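PDB 1KA2: thermostable carboxypeptidase 1, which removes amino acids one after another from the C-terminus of peptides, using a catalytic cobalt ion, with broad specificity that excludes proline, glycine, aspartate and glutamate. Local coordinates for residues 86-90 with 469-473; 99-104 with 144-149; 115-119 with 407-413; 175-179 with 424-428; 308-314 with 444-449. All blocks are in the same frame, centred on the assembly; numbering follows the deposited sequence.

Contact 1: 86-90 with 469-473; sequences IVRVL and SIYPP
Arg88 makes this a side-chain-to-backbone contact: from the middle of helix 81-99 it reaches to the loop that joins helix 454-465 to helix 473-481, on a partly buried flank of the protein. Ser469 O lies at the edge of the guanidinium, almost exactly in its plane, and accepts a hydrogen bond from NH1 of Arg88 at 3.3 Å with an N-H...O angle of 152°; NH2 adds a weak one. The chain leaves with CG anti to the backbone N (chi1 -166°) and bends at chi3, which lays one face of the guanidinium over the peptide between Tyr471 and Pro472, with Arg88 NH2 3.5 Å from Tyr471 C. Arginine suits the place because one flat group can offer its edge to a carbonyl and its face to a peptide. One residue on, Val89 CG2 packs 4.0 Å from Ser469 CB. A leucine in place of Arg88 would probably leave Ser469 O without these donors and Glu165, the salt-bridge partner of NE, without its mate. Pro472 is the N-cap of helix 473-481, while Ile86 and Leu90 turn to helix 8-36 and Val87 to helix 64-74, placing helix 81-99 between those helices and the loop.

Contact 2: 99-104 with 144-149; sequences AFPPEF and RAAEYL
Aromatic contacts dominate where residues 99-104, the turn into helix 102-124, meet the C-terminal end of helix 132-149. Tyr148 uses both face and edge. Its CE1 edge points at the face of Phe104 in an edge-to-face pair, centroids 4.9 Å apart and planes at 58°, while Pro101 CD sits over the tyrosine ring in a CH-pi contact, 3.7 Å from the centroid. Proline fits here as a rigid, compact hydrocarbon ring whose CD and CG methylenes can lie over the tyrosine face.

Charge enters through Arg144, whose chain bends at chi2 and chi3 and brings the guanidinium back past the Phe104 ring, NH2 lying 3.2 Å from CD1 of Phe104; the planes are 69° apart, so the groups are not stacked. NH1 of the arginine forms a salt bridge with Glu107, one turn further along the phenylalanine's helix.

The remaining apolar packing centres on Leu149 CD1, which lies 3.6 Å from Ala99 CB and also meets the Phe100 ring, whose CZ lies 3.9 Å from Ala145 CB; alanines let the backbones come close.

Polar backbone atoms are joined by one water, which donates to Ala99 O (3.0 Å) and Tyr148 O. Helices 102-124 and 132-149 form a helical hairpin, and the cluster joins its far ends within the mainly helical M32 fold.

Contact 3: 115-119 with 407-413; sequences ATKAW and LQDIHWA
Trp119 fills the tight half of this contact, its indole pushed from helix 102-124 into the bend of residues 407-413. With CG anti to the backbone N (chi1 162°), the ring swings across to the bend and brings its pyrrole N-H to a backbone oxygen: NE1 of Trp119 donates to Leu407 O at 2.9 Å. The bond is far from straight, with an N-H...O angle of 133°, and the oxygen lies 27° out of the ring plane. Ile410 covers one face, its CA 3.9 Å from the centroid of the six-membered ring of Trp119 in a CH-pi contact, and its CG2 lies over the same face. At the root of the indole, Trp119 CB packs 3.6 Å from Ala413 CB. A methyl group there lets the two chains run close, and Thr116 CA is 5.0 Å from Ala413 CA. Tryptophan suits the site because it couples a broad apolar surface with one donor for a buried carbonyl.

The bend belongs to the predicted GXXQDXHW motif of this M32 peptidase. Asp409 and Gln408 turn away from the tryptophan; the aspartate makes salt bridges with Arg351 and Arg366, Gln408 OE1 accepts a hydrogen bond from the backbone N of Arg351, and the Asp409 side chain is about 13 Å from the bound magnesium ion.

The looser half lies around Thr116, which is partly exposed. Its OG1 is 3.7 Å from Ala413 O without bonding to it and is hydrogen-bonded instead to Thr112 O, within its own helix. Thr116 CG2 only grazes Ile410 CG2 at 4.5 Å, while the CB of the exposed Lys117 is directed away from the bend.

Contact 4: 175-179 with 424-428; sequences MFEVL and TIGTL
Met175 and Leu428 meet in a buried helix-helix interface of the alpha-helical M32 peptidase fold, where helix 169-192 crosses helix 421-440. The axes of segments 175-179 and 424-428 run at 60° to one another and approach to 12.1 Å, a wide separation that long side chains have to bridge. Methionine does most of this. Its CB already touches the second helix, 3.9 Å from Leu428 CD1. CG takes the position between the backbone N and the carbonyl carbon (chi1 62°), and from there the chain runs extended straight across to the other helix. SD of Met175 touches both Leu428 CD1 and Ile425 CG1, the latter 4.1 Å from the sulfur. At the tip, Met175 CE rests against the methyl of Thr424, 3.8 Å from CG2. An unbranched, flexible chain of this length suits such a gap, and its thioether needs no hydrogen-bond partner.

One turn later Leu179 reaches toward Leu428, tip to tip, its CD2 4.0 Å from CD2 of Leu428. On the far helix, the side chain of Ile425 is about 7 Å from that of Glu299, a ligand of the catalytic metal, without touching it.

Threonine serves two surroundings at once. The methyl of Thr424, anti to the backbone N, faces Met175 and Phe176, while its hydroxyl is hydrogen-bonded to Asn360 of helix 359-375. Thr424 O has two donors, the backbone N of Leu428 and the hydroxyl of Thr427. Phe176 comes from the opposite direction to Thr424, and its CZ stands 3.5 Å from Thr424 OG1.

Contact 5: 308-314 with 444-449; sequences IIGRSKE and FEEKVA
Glu314 lays its aliphatic stem over the first turns of helix 444-450: CB sits 3.8 Å from Ala449 CB and equally close to Val448 CG1, and CG lies against Glu445 O. Small and branched apolar residues on that helix leave room for the stem. A bend at chi2 (71°) then turns the Glu314 carboxylate across Glu445, where OE1 of Glu314 comes within 3.4 Å of OE2 of Glu445, the two planes 68° apart. Both atoms are acceptors, and no hydrogen bond joins them.

Deeper in, Ile309, of helix 295-309, bridges two partners: CG1 lies 3.8 Å from Phe444 CZ, and CG2 is 4.1 Å from Val448 CG1. The phenylalanine ring also reaches Ile308. Between the helices a type I turn, Ile309 to Ser312, reverses the chain, and Ser312 caps helix 313-326 through Phe315 N.

Replacing Glu314 with a glycine would probably uncover Val448 and Ala449 and open a gap beside Glu445 O. Lys438 and Tyr434 both bind Glu445 OE1, which probably offsets part of the repulsion, although the crowding of two carboxylates could still raise the proton affinity of one of them.

Contact 1 closes the longest loop of the five, and the other four are nested within it. Contacts 2 and 3 share helix 102-124, one at its start and the other further along, with centres 21 Å apart. Helices 411-414, 421-440 and 444-450 follow one another and carry contacts 3, 4 and 5 in turn; contacts 4 and 5 come within about 6 Å at their nearest atoms. Contact 4 is nearest the metal site formed by His269, His273 and Glu299: the side chain of Ile425 is about 12 Å from the magnesium ion, those of Ile308 (contact 5) and Asp409 (contact 3) about 13 Å. Contacts 2 and 5, with centres 46 Å apart, lie on opposite sides of the chain's centre.

Contact 1: 86-90 with 469-473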
# COMPACT_ATOMS: atom_id res chain seq x y z
N ILE A 86 20.55 -3.79 -20.06
CA ILE A 86 19.51 -4.73 -19.65
C ILE A 86 20.16 -6.07 -19.31
O ILE A 86 19.91 -6.64 -18.24
CB ILE A 86 18.49 -4.95 -20.78
CG1 ILE A 86 17.80 -3.63 -21.12
CG2 ILE A 86 17.44 -5.97 -20.35
CD1 ILE A 86 16.88 -3.73 -22.28
N VAL A 87 20.99 -6.55 -20.23
CA VAL A 87 21.67 -7.83 -20.05
C VAL A 87 22.67 -7.83 -18.89
O VAL A 87 22.65 -8.74 -18.06
CB VAL A 87 22.41 -8.24 -21.35
CG1 VAL A 87 23.10 -9.58 -21.16
CG2 VAL A 87 21.41 -8.30 -22.51
N ARG A 88 23.53 -6.81 -18.82
CA ARG A 88 24.51 -6.77 -17.74
C ARG A 88 23.78 -6.89 -16.40
O ARG A 88 24.12 -7.74 -15.57
CB ARG A 88 25.30 -5.46 -17.74
CG ARG A 88 26.55 -5.52 -16.86
CD ARG A 88 27.16 -4.14 -16.58
NE ARG A 88 26.59 -3.49 -15.40
CZ ARG A 88 25.50 -2.72 -15.41
NH1 ARG A 88 24.85 -2.49 -16.54
NH2 ARG A 88 25.07 -2.16 -14.29
N VAL A 89 22.78 -6.04 -16.21
CA VAL A 89 22.00 -6.03 -14.98
C VAL A 89 21.31 -7.37 -14.71
O VAL A 89 21.44 -7.93 -13.62
CB VAL A 89 20.94 -4.90 -15.02
CG1 VAL A 89 19.96 -5.04 -13.85
CG2 VAL A 89 21.62 -3.55 -14.98
N LEU A 90 20.59 -7.88 -15.70
CA LEU A 90 19.90 -9.15 -15.52
C LEU A 90 20.86 -10.32 -15.37
O LEU A 90 20.57 -11.28 -14.65
CB LEU A 90 18.92 -9.40 -16.67
CG LEU A 90 17.68 -8.48 -16.67
CD1 LEU A 90 16.82 -8.78 -17.88
CD2 LEU A 90 16.88 -8.69 -15.38
N SER A 469 20.69 2.30 -14.18
CA SER A 469 21.60 1.17 -14.01
C SER A 469 22.22 0.72 -15.33
O SER A 469 22.51 -0.46 -15.51
CB SER A 469 20.85 -0.01 -13.39
OG SER A 469 20.33 0.36 -12.13
N ILE A 470 22.43 1.67 -16.23
CA ILE A 470 23.03 1.34 -17.51
C ILE A 470 24.47 0.84 -17.35
O ILE A 470 24.85 -0.17 -17.94
CB ILE A 470 23.00 2.57 -18.45
CG1 ILE A 470 21.57 2.76 -18.97
CG2 ILE A 470 23.97 2.39 -19.60
CD1 ILE A 470 21.34 4.07 -19.68
N TYR A 471 25.25 1.54 -16.53
CA TYR A 471 26.65 1.19 -16.31
C TYR A 471 26.90 0.80 -14.86
O TYR A 471 26.19 1.24 -13.96
CB TYR A 471 27.55 2.39 -16.64
CG TYR A 471 27.25 3.05 -17.96
CD1 TYR A 471 26.55 4.26 -18.03
CD2 TYR A 471 27.69 2.48 -19.16
CE1 TYR A 471 26.29 4.88 -19.26
CE2 TYR A 471 27.43 3.09 -20.39
CZ TYR A 471 26.74 4.29 -20.43
OH TYR A 471 26.50 4.89 -21.64
N PRO A 472 27.93 -0.04 -14.62
CA PRO A 472 28.23 -0.45 -13.24
C PRO A 472 28.66 0.81 -12.49
O PRO A 472 29.01 1.81 -13.12
CB PRO A 472 29.39 -1.43 -13.42
CG PRO A 472 29.17 -1.98 -14.81
CD PRO A 472 28.78 -0.76 -15.59
N PRO A 473 28.65 0.77 -11.15
CA PRO A 473 29.05 1.95 -10.37
C PRO A 473 30.33 2.64 -10.83
O PRO A 473 30.34 3.85 -11.07
CB PRO A 473 29.19 1.39 -8.96
CG PRO A 473 28.17 0.30 -8.93
CD PRO A 473 28.36 -0.37 -10.27

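Contact 2: 99-104 with 144-149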
# COMPACT_ATOMS: atom_id res chain seq x y z
N ALA A 99 23.45 -18.53 -7.15
CA ALA A 99 24.69 -18.85 -6.45
C ALA A 99 24.37 -19.61 -5.16
O ALA A 99 25.12 -20.49 -4.74
CB ALA A 99 25.44 -17.57 -6.11
N PHE A 100 23.23 -19.27 -4.56
CA PHE A 100 22.79 -19.89 -3.32
C PHE A 100 21.85 -21.08 -3.48
O PHE A 100 20.79 -20.98 -4.10
CB PHE A 100 22.08 -18.86 -2.43
CG PHE A 100 22.96 -17.73 -1.96
CD1 PHE A 100 22.40 -16.66 -1.25
CD2 PHE A 100 24.33 -17.72 -2.21
CE1 PHE A 100 23.19 -15.60 -0.81
CE2 PHE A 100 25.12 -16.67 -1.77
CZ PHE A 100 24.56 -15.61 -1.08
N PRO A 101 22.23 -22.24 -2.92
CA PRO A 101 21.39 -23.43 -3.02
C PRO A 101 20.09 -23.12 -2.27
O PRO A 101 20.11 -22.47 -1.23
CB PRO A 101 22.21 -24.50 -2.31
CG PRO A 101 23.62 -24.04 -2.50
CD PRO A 101 23.52 -22.56 -2.28
N PRO A 102 18.94 -23.58 -2.79
CA PRO A 102 17.67 -23.31 -2.10
C PRO A 102 17.73 -23.67 -0.62
O PRO A 102 17.06 -23.05 0.21
CB PRO A 102 16.66 -24.15 -2.89
CG PRO A 102 17.49 -25.22 -3.54
CD PRO A 102 18.72 -24.45 -3.96
N GLU A 103 18.53 -24.67 -0.26
CA GLU A 103 18.63 -25.03 1.14
C GLU A 103 19.35 -23.95 1.93
O GLU A 103 18.99 -23.65 3.07
CB GLU A 103 19.34 -26.37 1.33
CG GLU A 103 18.38 -27.55 1.37
CD GLU A 103 17.22 -27.33 2.34
OE1 GLU A 103 17.11 -26.23 2.92
OE2 GLU A 103 16.40 -28.25 2.50
N PHE A 104 20.37 -23.36 1.30
CA PHE A 104 21.15 -22.32 1.94
C PHE A 104 20.31 -21.07 2.14
O PHE A 104 20.37 -20.43 3.20
CB PHE A 104 22.37 -22.00 1.09
CG PHE A 104 23.31 -21.01 1.74
CD1 PHE A 104 23.97 -21.33 2.91
CD2 PHE A 104 23.55 -19.78 1.15
CE1 PHE A 104 24.86 -20.44 3.50
CE2 PHE A 104 24.43 -18.88 1.72
CZ PHE A 104 25.09 -19.21 2.90
N ARG A 144 30.49 -18.99 3.92
CA ARG A 144 29.91 -19.90 2.93
C ARG A 144 29.47 -19.07 1.73
O ARG A 144 29.80 -19.39 0.59
CB ARG A 144 28.68 -20.64 3.49
CG ARG A 144 28.91 -21.47 4.75
CD ARG A 144 28.89 -22.97 4.48
NE ARG A 144 27.68 -23.46 3.81
CZ ARG A 144 26.47 -23.54 4.35
NH1 ARG A 144 26.26 -23.16 5.60
NH2 ARG A 144 25.46 -24.04 3.65
N ALA A 145 28.72 -17.99 1.99
CA ALA A 145 28.20 -17.12 0.94
C ALA A 145 29.29 -16.61 0.02
O ALA A 145 29.11 -16.53 -1.20
CB ALA A 145 27.43 -15.95 1.55
N ALA A 146 30.43 -16.25 0.61
CA ALA A 146 31.55 -15.76 -0.17
C ALA A 146 32.01 -16.86 -1.13
O ALA A 146 32.32 -16.59 -2.29
CB ALA A 146 32.69 -15.34 0.75
N GLU A 147 32.04 -18.10 -0.64
CA GLU A 147 32.46 -19.23 -1.46
C GLU A 147 31.43 -19.53 -2.56
O GLU A 147 31.79 -19.91 -3.67
CB GLU A 147 32.69 -20.49 -0.60
CG GLU A 147 33.77 -20.31 0.47
CD GLU A 147 35.11 -19.95 -0.12
OE1 GLU A 147 35.93 -19.32 0.58
OE2 GLU A 147 35.36 -20.30 -1.29
N TYR A 148 30.14 -19.37 -2.24
CA TYR A 148 29.09 -19.62 -3.23
C TYR A 148 29.14 -18.57 -4.33
O TYR A 148 28.94 -18.88 -5.51
CB TYR A 148 27.71 -19.61 -2.57
CG TYR A 148 27.37 -20.88 -1.83
CD1 TYR A 148 26.86 -20.84 -0.53
CD2 TYR A 148 27.52 -22.13 -2.44
CE1 TYR A 148 26.50 -22.01 0.15
CE2 TYR A 148 27.16 -23.31 -1.78
CZ TYR A 148 26.66 -23.24 -0.48
OH TYR A 148 26.30 -24.39 0.19
N LEU A 149 29.42 -17.33 -3.94
CA LEU A 149 29.51 -16.22 -4.89
C LEU A 149 30.77 -16.29 -5.75
O LEU A 149 30.71 -16.07 -6.96
CB LEU A 149 29.49 -14.88 -4.14
CG LEU A 149 28.18 -14.20 -3.70
CD1 LEU A 149 26.98 -15.08 -3.96
CD2 LEU A 149 28.29 -13.85 -2.23
O HOH W 1 27.63 -21.03 -6.30

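Contact 3: 115-119 with 407-413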
# COMPACT_ATOMS: atom_id res chain seq x y z
N ALA A 115 18.07 -14.60 14.61
CA ALA A 115 19.19 -13.81 15.10
C ALA A 115 18.78 -12.37 15.34
O ALA A 115 19.26 -11.73 16.27
CB ALA A 115 20.36 -13.87 14.10
N THR A 116 17.88 -11.86 14.50
CA THR A 116 17.41 -10.49 14.65
C THR A 116 16.64 -10.35 15.96
O THR A 116 16.85 -9.39 16.72
CB THR A 116 16.51 -10.06 13.47
OG1 THR A 116 17.30 -9.98 12.27
CG2 THR A 116 15.87 -8.71 13.74
N LYS A 117 15.77 -11.31 16.23
CA LYS A 117 14.97 -11.31 17.46
C LYS A 117 15.88 -11.42 18.67
O LYS A 117 15.66 -10.76 19.69
CB LYS A 117 13.98 -12.48 17.45
CG LYS A 117 12.82 -12.33 16.47
CD LYS A 117 11.82 -11.27 16.94
CE LYS A 117 11.14 -11.70 18.25
NZ LYS A 117 10.11 -10.75 18.74
N ALA A 118 16.90 -12.26 18.57
CA ALA A 118 17.84 -12.44 19.67
C ALA A 118 18.71 -11.20 19.86
O ALA A 118 19.11 -10.88 20.99
CB ALA A 118 18.71 -13.67 19.42
N TRP A 119 19.01 -10.52 18.76
CA TRP A 119 19.81 -9.30 18.80
C TRP A 119 18.96 -8.19 19.40
O TRP A 119 19.44 -7.35 20.17
CB TRP A 119 20.23 -8.90 17.39
CG TRP A 119 20.69 -7.48 17.27
CD1 TRP A 119 21.95 -7.00 17.50
CD2 TRP A 119 19.88 -6.34 16.94
NE1 TRP A 119 21.97 -5.64 17.35
CE2 TRP A 119 20.71 -5.21 17.01
CE3 TRP A 119 18.53 -6.17 16.62
CZ2 TRP A 119 20.24 -3.91 16.75
CZ3 TRP A 119 18.07 -4.89 16.36
CH2 TRP A 119 18.91 -3.78 16.43
N LEU A 407 26.66 -3.86 19.73
CA LEU A 407 25.26 -4.21 19.59
C LEU A 407 24.34 -3.12 19.00
O LEU A 407 23.17 -3.38 18.72
CB LEU A 407 24.73 -4.65 20.96
CG LEU A 407 24.26 -6.11 21.08
CD1 LEU A 407 25.22 -7.07 20.35
CD2 LEU A 407 24.14 -6.44 22.57
N GLN A 408 24.87 -1.92 18.82
CA GLN A 408 24.04 -0.82 18.32
C GLN A 408 23.33 -0.96 16.98
O GLN A 408 22.21 -0.46 16.83
CB GLN A 408 24.85 0.49 18.31
CG GLN A 408 26.01 0.54 17.32
CD GLN A 408 26.75 1.86 17.39
OE1 GLN A 408 26.51 2.77 16.58
NE2 GLN A 408 27.64 1.99 18.37
N ASP A 409 23.95 -1.62 16.00
CA ASP A 409 23.33 -1.77 14.67
C ASP A 409 22.75 -3.15 14.37
O ASP A 409 23.27 -4.16 14.82
CB ASP A 409 24.35 -1.42 13.59
CG ASP A 409 24.71 0.05 13.58
OD1 ASP A 409 25.89 0.36 13.29
OD2 ASP A 409 23.82 0.89 13.84
N ILE A 410 21.68 -3.16 13.58
CA ILE A 410 20.99 -4.40 13.19
C ILE A 410 21.69 -5.18 12.07
O ILE A 410 21.50 -6.38 11.94
CB ILE A 410 19.55 -4.10 12.66
CG1 ILE A 410 18.90 -2.96 13.44
CG2 ILE A 410 18.68 -5.35 12.78
CD1 ILE A 410 17.44 -2.69 13.04
N HIS A 411 22.49 -4.50 11.26
CA HIS A 411 23.13 -5.13 10.11
C HIS A 411 23.68 -6.55 10.22
O HIS A 411 23.33 -7.41 9.41
CB HIS A 411 24.21 -4.20 9.56
CG HIS A 411 23.74 -2.79 9.38
ND1 HIS A 411 23.91 -2.09 8.20
CD2 HIS A 411 23.13 -1.94 10.23
CE1 HIS A 411 23.43 -0.87 8.34
NE2 HIS A 411 22.95 -0.75 9.57
N TRP A 412 24.51 -6.83 11.22
CA TRP A 412 25.05 -8.17 11.33
C TRP A 412 24.00 -9.22 11.60
O TRP A 412 24.06 -10.32 11.05
CB TRP A 412 26.15 -8.21 12.41
CG TRP A 412 27.40 -7.49 12.00
CD1 TRP A 412 27.62 -6.86 10.80
CD2 TRP A 412 28.59 -7.30 12.77
NE1 TRP A 412 28.86 -6.30 10.78
CE2 TRP A 412 29.48 -6.54 11.98
CE3 TRP A 412 28.99 -7.69 14.06
CZ2 TRP A 412 30.76 -6.17 12.43
CZ3 TRP A 412 30.26 -7.32 14.50
CH2 TRP A 412 31.12 -6.56 13.69
N ALA A 413 23.02 -8.89 12.45
CA ALA A 413 21.97 -9.83 12.78
C ALA A 413 21.15 -10.14 11.52
O ALA A 413 20.63 -11.24 11.37
CB ALA A 413 21.06 -9.27 13.88

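Contact 4: 175-179 with 424-428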
# COMPACT_ATOMS: atom_id res chain seq x y z
N MET A 175 40.55 3.73 0.29
CA MET A 175 39.89 4.94 0.74
C MET A 175 40.12 5.19 2.22
O MET A 175 40.32 6.32 2.65
CB MET A 175 38.39 4.90 0.44
CG MET A 175 37.62 3.79 1.11
SD MET A 175 35.86 3.82 0.68
CE MET A 175 35.17 2.83 2.02
N PHE A 176 40.10 4.12 3.01
CA PHE A 176 40.29 4.26 4.44
C PHE A 176 41.73 4.60 4.84
O PHE A 176 41.97 5.11 5.94
CB PHE A 176 39.81 3.00 5.17
CG PHE A 176 38.33 3.00 5.43
CD1 PHE A 176 37.52 1.97 4.97
CD2 PHE A 176 37.74 4.04 6.16
CE1 PHE A 176 36.14 1.97 5.22
CE2 PHE A 176 36.37 4.05 6.41
CZ PHE A 176 35.57 3.00 5.94
N GLU A 177 42.69 4.31 3.96
CA GLU A 177 44.09 4.63 4.24
C GLU A 177 44.23 6.15 4.12
O GLU A 177 44.81 6.80 4.99
CB GLU A 177 45.01 3.94 3.23
CG GLU A 177 45.01 2.42 3.35
CD GLU A 177 45.95 1.74 2.38
OE1 GLU A 177 45.84 1.99 1.16
OE2 GLU A 177 46.79 0.94 2.84
N VAL A 178 43.69 6.70 3.04
CA VAL A 178 43.72 8.13 2.79
C VAL A 178 43.02 8.88 3.91
O VAL A 178 43.39 10.01 4.25
CB VAL A 178 43.04 8.46 1.45
CG1 VAL A 178 42.79 9.96 1.34
CG2 VAL A 178 43.90 7.98 0.30
N LEU A 179 41.99 8.26 4.49
CA LEU A 179 41.24 8.88 5.58
C LEU A 179 42.02 8.82 6.89
O LEU A 179 42.14 9.83 7.58
CB LEU A 179 39.88 8.20 5.74
CG LEU A 179 38.65 8.88 5.10
CD1 LEU A 179 39.05 9.73 3.91
CD2 LEU A 179 37.64 7.82 4.70
N THR A 424 30.33 5.00 3.67
CA THR A 424 31.51 5.87 3.56
C THR A 424 31.64 6.34 2.12
O THR A 424 31.94 7.50 1.86
CB THR A 424 32.79 5.14 4.01
OG1 THR A 424 32.70 4.86 5.42
CG2 THR A 424 34.04 5.98 3.74
N ILE A 425 31.41 5.43 1.18
CA ILE A 425 31.49 5.73 -0.25
C ILE A 425 30.58 6.91 -0.58
O ILE A 425 30.96 7.81 -1.34
CB ILE A 425 31.07 4.53 -1.12
CG1 ILE A 425 32.10 3.41 -0.96
CG2 ILE A 425 30.90 4.97 -2.57
CD1 ILE A 425 31.80 2.19 -1.81
N GLY A 426 29.36 6.88 -0.04
CA GLY A 426 28.42 7.96 -0.27
C GLY A 426 28.91 9.29 0.29
O GLY A 426 28.83 10.31 -0.38
N THR A 427 29.42 9.27 1.52
CA THR A 427 29.92 10.51 2.13
C THR A 427 31.05 11.05 1.26
O THR A 427 31.06 12.21 0.86
CB THR A 427 30.49 10.28 3.56
OG1 THR A 427 31.69 9.49 3.46
CG2 THR A 427 29.47 9.53 4.43
N LEU A 428 32.02 10.18 0.95
CA LEU A 428 33.16 10.56 0.13
C LEU A 428 32.69 11.12 -1.21
O LEU A 428 33.03 12.24 -1.59
CB LEU A 428 34.08 9.37 -0.12
CG LEU A 428 34.63 8.63 1.11
CD1 LEU A 428 35.81 7.78 0.68
CD2 LEU A 428 35.05 9.60 2.20

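Contact 5: 308-314 with 444-449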
# COMPACT_ATOMS: atom_id res chain seq x y z
N ILE A 308 26.38 18.47 2.07
CA ILE A 308 26.91 19.49 1.18
C ILE A 308 26.05 20.75 1.19
O ILE A 308 26.57 21.86 1.25
CB ILE A 308 27.00 18.96 -0.27
CG1 ILE A 308 27.84 17.67 -0.30
CG2 ILE A 308 27.60 20.02 -1.19
CD1 ILE A 308 29.28 17.84 0.18
N ILE A 309 24.73 20.56 1.13
CA ILE A 309 23.77 21.66 1.11
C ILE A 309 23.09 21.93 2.45
O ILE A 309 23.07 23.07 2.92
CB ILE A 309 22.66 21.39 0.07
CG1 ILE A 309 23.28 21.33 -1.32
CG2 ILE A 309 21.58 22.46 0.14
CD1 ILE A 309 22.29 21.20 -2.47
N GLY A 310 22.52 20.89 3.04
CA GLY A 310 21.82 21.04 4.30
C GLY A 310 22.58 21.58 5.50
O GLY A 310 21.97 22.18 6.38
N ARG A 311 23.89 21.39 5.55
CA ARG A 311 24.66 21.89 6.69
C ARG A 311 25.47 23.13 6.30
O ARG A 311 26.27 23.63 7.09
CB ARG A 311 25.60 20.81 7.25
CG ARG A 311 24.88 19.66 7.93
CD ARG A 311 25.89 18.69 8.52
NE ARG A 311 25.28 17.39 8.78
CZ ARG A 311 24.58 17.07 9.86
NH1 ARG A 311 24.39 17.95 10.83
NH2 ARG A 311 24.05 15.86 9.97
N SER A 312 25.25 23.62 5.08
CA SER A 312 25.94 24.81 4.59
C SER A 312 25.31 26.07 5.19
O SER A 312 24.12 26.09 5.51
CB SER A 312 25.88 24.88 3.06
OG SER A 312 24.61 25.30 2.62
N LYS A 313 26.11 27.12 5.33
CA LYS A 313 25.63 28.38 5.90
C LYS A 313 24.45 28.94 5.11
O LYS A 313 23.51 29.49 5.68
CB LYS A 313 26.77 29.38 5.91
CG LYS A 313 26.43 30.68 6.59
CD LYS A 313 26.13 30.41 8.04
CE LYS A 313 25.92 31.68 8.82
NZ LYS A 313 25.80 31.35 10.26
N GLU A 314 24.50 28.79 3.79
CA GLU A 314 23.45 29.28 2.91
C GLU A 314 22.10 28.61 3.16
O GLU A 314 21.07 29.28 3.23
CB GLU A 314 23.85 29.09 1.44
CG GLU A 314 25.06 29.88 0.98
CD GLU A 314 26.38 29.36 1.55
OE1 GLU A 314 26.56 28.12 1.64
OE2 GLU A 314 27.23 30.20 1.88
N PHE A 444 27.19 28.25 -6.97
CA PHE A 444 26.49 27.18 -6.27
C PHE A 444 25.86 27.71 -4.98
O PHE A 444 24.65 27.63 -4.80
CB PHE A 444 27.47 26.04 -5.95
CG PHE A 444 26.84 24.86 -5.27
CD1 PHE A 444 26.22 23.86 -6.02
CD2 PHE A 444 26.87 24.74 -3.88
CE1 PHE A 444 25.62 22.75 -5.39
CE2 PHE A 444 26.28 23.64 -3.24
CZ PHE A 444 25.65 22.65 -3.99
N GLU A 445 26.70 28.26 -4.11
CA GLU A 445 26.28 28.81 -2.81
C GLU A 445 25.19 29.86 -2.93
O GLU A 445 24.19 29.82 -2.20
CB GLU A 445 27.48 29.45 -2.10
CG GLU A 445 28.83 28.89 -2.52
CD GLU A 445 29.09 27.52 -1.95
OE1 GLU A 445 30.03 26.84 -2.42
OE2 GLU A 445 28.36 27.13 -1.02
N GLU A 446 25.39 30.80 -3.84
CA GLU A 446 24.43 31.87 -4.06
C GLU A 446 23.07 31.30 -4.46
O GLU A 446 22.03 31.79 -4.01
CB GLU A 446 24.97 32.83 -5.12
CG GLU A 446 24.05 33.98 -5.46
CD GLU A 446 24.67 34.94 -6.46
OE1 GLU A 446 23.92 35.75 -7.06
OE2 GLU A 446 25.91 34.91 -6.63
N LYS A 447 23.06 30.28 -5.31
CA LYS A 447 21.80 29.67 -5.72
C LYS A 447 21.09 28.97 -4.55
O LYS A 447 19.86 29.02 -4.45
CB LYS A 447 22.01 28.69 -6.87
CG LYS A 447 22.37 29.36 -8.20
CD LYS A 447 22.34 28.38 -9.37
CE LYS A 447 22.84 29.03 -10.66
NZ LYS A 447 22.08 30.27 -11.00
N VAL A 448 21.85 28.33 -3.66
CA VAL A 448 21.24 27.66 -2.51
C VAL A 448 20.53 28.68 -1.61
O VAL A 448 19.38 28.49 -1.22
CB VAL A 448 22.29 26.89 -1.68
CG1 VAL A 448 21.70 26.49 -0.31
CG2 VAL A 448 22.73 25.66 -2.44
N ALA A 449 21.24 29.75 -1.29
CA ALA A 449 20.71 30.80 -0.43
C ALA A 449 19.45 31.43 -1.00
O ALA A 449 18.64 31.97 -0.24
CB ALA A 449 21.77 31.88 -0.20